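Local coordinates for protein putative monooxygenase Rv0793 (Mycobacterium tuberculosis, PDB 1Y0H) that is a putative homodimeric monooxygenase of ferredoxin-like fold that might take part in antibiotic biosynthesis or scavenge reactive oxygen species, at residues S4-I9 / E57-R62. Sequence-based numbering, arbitrary orientation.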
ATOM      1  N   SER A   4       4.195   7.643  16.632  1.00 13.97           N
ATOM      2  CA  SER A   4       3.966   8.141  15.272  1.00 14.53           C
ATOM      3  C   SER A   4       3.111   7.167  14.475  1.00 13.60           C
ATOM      4  O   SER A   4       3.292   5.960  14.593  1.00 13.10           O
ATOM      5  CB  SER A   4       5.298   8.324  14.538  1.00 15.01           C
ATOM      6  OG  SER A   4       6.162   9.159  15.287  1.00 18.04           O
ATOM      7  N   PRO A   5       2.207   7.690  13.621  1.00 13.85           N
ATOM      8  CA  PRO A   5       1.430   6.791  12.765  1.00 13.71           C
ATOM      9  C   PRO A   5       2.289   5.932  11.847  1.00 14.05           C
ATOM     10  O   PRO A   5       3.405   6.316  11.464  1.00 13.96           O
ATOM     11  CB  PRO A   5       0.562   7.739  11.925  1.00 14.32           C
ATOM     12  CG  PRO A   5       0.556   9.020  12.660  1.00 14.73           C
ATOM     13  CD  PRO A   5       1.843   9.105  13.417  1.00 14.09           C
ATOM     14  N   VAL A   6       1.751   4.765  11.514  1.00 13.16           N
ATOM     15  CA  VAL A   6       2.432   3.829  10.643  1.00 13.29           C
ATOM     16  C   VAL A   6       1.416   3.229   9.703  1.00 13.64           C
ATOM     17  O   VAL A   6       0.210   3.284   9.967  1.00 13.91           O
ATOM     18  CB  VAL A   6       3.168   2.676  11.434  1.00 13.40           C
ATOM     19  CG1 VAL A   6       4.260   3.223  12.322  1.00 16.05           C
ATOM     20  CG2 VAL A   6       2.182   1.782  12.231  1.00 14.63           C
ATOM     21  N   ALA A   7       1.912   2.671   8.603  1.00 13.04           N
ATOM     22  CA  ALA A   7       1.080   1.872   7.706  1.00 12.33           C
ATOM     23  C   ALA A   7       1.725   0.502   7.471  1.00 12.47           C
ATOM     24  O   ALA A   7       2.897   0.298   7.741  1.00 13.04           O
ATOM     25  CB  ALA A   7       0.830   2.607   6.375  1.00 12.96           C
ATOM     26  N   VAL A   8       0.946  -0.442   6.958  1.00 11.58           N
ATOM     27  CA  VAL A   8       1.460  -1.764   6.645  1.00 12.52           C
ATOM     28  C   VAL A   8       0.851  -2.181   5.320  1.00 12.14           C
ATOM     29  O   VAL A   8      -0.345  -1.957   5.078  1.00 12.64           O
ATOM     30  CB  VAL A   8       1.052  -2.818   7.718  1.00 12.47           C
ATOM     31  CG1 VAL A   8       1.625  -4.197   7.390  1.00 13.98           C
ATOM     32  CG2 VAL A   8       1.492  -2.380   9.105  1.00 12.90           C
ATOM     33  N   ILE A   9       1.687  -2.740   4.451  1.00 12.17           N
ATOM     34  CA  ILE A   9       1.190  -3.429   3.264  1.00 12.97           C
ATOM     35  C   ILE A   9       1.449  -4.904   3.497  1.00 11.77           C
ATOM     36  O   ILE A   9       2.564  -5.296   3.825  1.00 12.47           O
ATOM     37  CB  ILE A   9       1.918  -2.981   1.974  1.00 13.51           C
ATOM     38  CG1 ILE A   9       1.656  -1.510   1.701  1.00 15.04           C
ATOM     39  CG2 ILE A   9       1.466  -3.835   0.752  1.00 13.94           C
ATOM     40  CD1 ILE A   9       2.575  -0.910   0.613  1.00 15.88           C
ATOM     41  N   GLU A  57      -3.064  -1.172   5.527  1.00 12.79           N
ATOM     42  CA  GLU A  57      -3.457  -0.919   6.909  1.00 13.35           C
ATOM     43  C   GLU A  57      -2.786   0.349   7.403  1.00 12.78           C
ATOM     44  O   GLU A  57      -1.623   0.597   7.100  1.00 12.82           O
ATOM     45  CB  GLU A  57      -2.995  -2.072   7.802  1.00 13.29           C
ATOM     46  CG  GLU A  57      -3.194  -3.440   7.193  1.00 14.86           C
ATOM     47  CD  GLU A  57      -2.534  -4.563   7.967  1.00 16.03           C
ATOM     48  OE1 GLU A  57      -2.249  -4.410   9.191  1.00 16.95           O
ATOM     49  OE2 GLU A  57      -2.318  -5.622   7.332  1.00 18.83           O
ATOM     50  N   ARG A  58      -3.535   1.152   8.153  1.00 11.90           N
ATOM     51  CA  ARG A  58      -2.991   2.363   8.758  1.00 11.78           C
ATOM     52  C   ARG A  58      -3.346   2.384  10.235  1.00 11.48           C
ATOM     53  O   ARG A  58      -4.504   2.192  10.590  1.00 11.30           O
ATOM     54  CB  ARG A  58      -3.605   3.601   8.100  1.00 11.93           C
ATOM     55  CG  ARG A  58      -3.170   3.907   6.682  1.00 14.18           C
ATOM     56  CD  ARG A  58      -3.921   5.181   6.268  1.00 17.90           C
ATOM     57  NE  ARG A  58      -3.633   5.647   4.916  1.00 23.11           N
ATOM     58  CZ  ARG A  58      -4.403   5.410   3.860  1.00 24.51           C
ATOM     59  NH1 ARG A  58      -4.053   5.884   2.674  1.00 26.58           N
ATOM     60  NH2 ARG A  58      -5.514   4.691   3.985  1.00 26.15           N
ATOM     61  N   TYR A  59      -2.343   2.664  11.072  1.00 10.91           N
ATOM     62  CA  TYR A  59      -2.479   2.683  12.526  1.00 11.78           C
ATOM     63  C   TYR A  59      -2.068   4.042  13.050  1.00 11.34           C
ATOM     64  O   TYR A  59      -1.200   4.699  12.486  1.00 12.01           O
ATOM     65  CB  TYR A  59      -1.662   1.552  13.169  1.00 11.42           C
ATOM     66  CG  TYR A  59      -2.176   0.216  12.702  1.00 11.52           C
ATOM     67  CD1 TYR A  59      -3.285  -0.373  13.303  1.00 13.68           C
ATOM     68  CD2 TYR A  59      -1.583  -0.435  11.619  1.00 13.03           C
ATOM     69  CE1 TYR A  59      -3.800  -1.596  12.838  1.00 12.56           C
ATOM     70  CE2 TYR A  59      -2.094  -1.658  11.148  1.00 12.12           C
ATOM     71  CZ  TYR A  59      -3.207  -2.217  11.764  1.00 13.82           C
ATOM     72  OH  TYR A  59      -3.713  -3.421  11.307  1.00 13.73           O
ATOM     73  N   ARG A  60      -2.702   4.452  14.139  1.00 11.42           N
ATOM     74  CA  ARG A  60      -2.471   5.770  14.703  1.00 12.00           C
ATOM     75  C   ARG A  60      -1.079   5.887  15.328  1.00 11.66           C
ATOM     76  O   ARG A  60      -0.573   6.989  15.511  1.00 12.52           O
ATOM     77  CB  ARG A  60      -3.573   6.115  15.712  1.00 12.81           C
ATOM     78  CG  ARG A  60      -4.967   5.995  15.085  1.00 15.55           C
ATOM     79  CD  ARG A  60      -6.057   6.808  15.780  1.00 21.64           C
ATOM     80  NE  ARG A  60      -7.063   7.203  14.787  1.00 25.98           N
ATOM     81  CZ  ARG A  60      -8.087   6.449  14.390  1.00 27.12           C
ATOM     82  NH1 ARG A  60      -8.290   5.244  14.907  1.00 27.69           N
ATOM     83  NH2 ARG A  60      -8.923   6.912  13.471  1.00 28.18           N
ATOM     84  N   SER A  61      -0.466   4.747  15.641  1.00 11.40           N
ATOM     85  CA  SER A  61       0.870   4.715  16.261  1.00 11.38           C
ATOM     86  C   SER A  61       1.473   3.334  16.053  1.00 11.60           C
ATOM     87  O   SER A  61       0.754   2.384  15.748  1.00 11.75           O
ATOM     88  CB  SER A  61       0.773   5.003  17.769  1.00 11.24           C
ATOM     89  OG  SER A  61       0.151   3.929  18.468  1.00 11.59           O
ATOM     90  N   ARG A  62       2.791   3.218  16.220  1.00 12.06           N
ATOM     91  CA  ARG A  62       3.419   1.903  16.206  1.00 12.66           C
ATOM     92  C   ARG A  62       2.901   1.035  17.353  1.00 12.72           C
ATOM     93  O   ARG A  62       2.759  -0.187  17.200  1.00 12.52           O
ATOM     94  CB  ARG A  62       4.948   2.010  16.259  1.00 13.25           C
ATOM     95  CG  ARG A  62       5.647   0.677  16.410  1.00 16.16           C
ATOM     96  CD  ARG A  62       5.382  -0.260  15.219  1.00 20.32           C
ATOM     97  NE  ARG A  62       5.775  -1.631  15.546  1.00 24.54           N
ATOM     98  CZ  ARG A  62       6.808  -2.267  14.995  1.00 28.77           C
ATOM     99  NH1 ARG A  62       7.550  -1.668  14.065  1.00 30.07           N
ATOM    100  NH2 ARG A  62       7.091  -3.510  15.365  1.00 28.84           N
TER
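Glu57 and Tyr59 stand on the same face of the sheet as Val6 and Val8, beneath helix 62-69, and the two valines pack beside them. The Tyr59 hydroxyl donates to Glu57 OE1 at 2.8 Å; Glu57 OE1 lies in the ring plane, at its edge, but the hydroxyl meets the carboxylate from above its plane. Glu57 CG is anti to the carbonyl carbon (chi1 -42°) and the chain runs extended beyond it, side by side with Val8, whose CB lies 3.9 Å from Glu57 OE1. Val8 CG2, anti to its own carbonyl carbon, touches the edge of the phenol at Tyr59 CE2 (4.2 Å). Val6 crosses Tyr59 obliquely, CG2 resting 4.0 Å from Tyr59 CB while CG1 turns to Arg62 CB. Branched valines suit these strand positions, offering methyls to different neighbours, and Leu65 covers both. Beneath them the central antiparallel strands, 6-12 and 53-59, are joined by paired backbone bonds at Val6–Tyr59 and Val8–Glu57; Tyr59 N to Val6 O is almost straight (179°). On the opposite face, small Ala7 packs on Tyr45 of the second subunit, and Arg58 extends away to Glu99 and to Asp43 of that subunit. Just before strand 6-12, Pro5 has no N-H to give; after strand 53-59, Ser61 caps helix 62-69 through Ala64 N. The phenol donor would favour a charged Glu57 carboxylate, whereas an acetate about 3 Å from the side chain (nearest atoms), probably from the crystallisation liquor, could favour protonation if it approaches the carboxylate, and may mark a pocket.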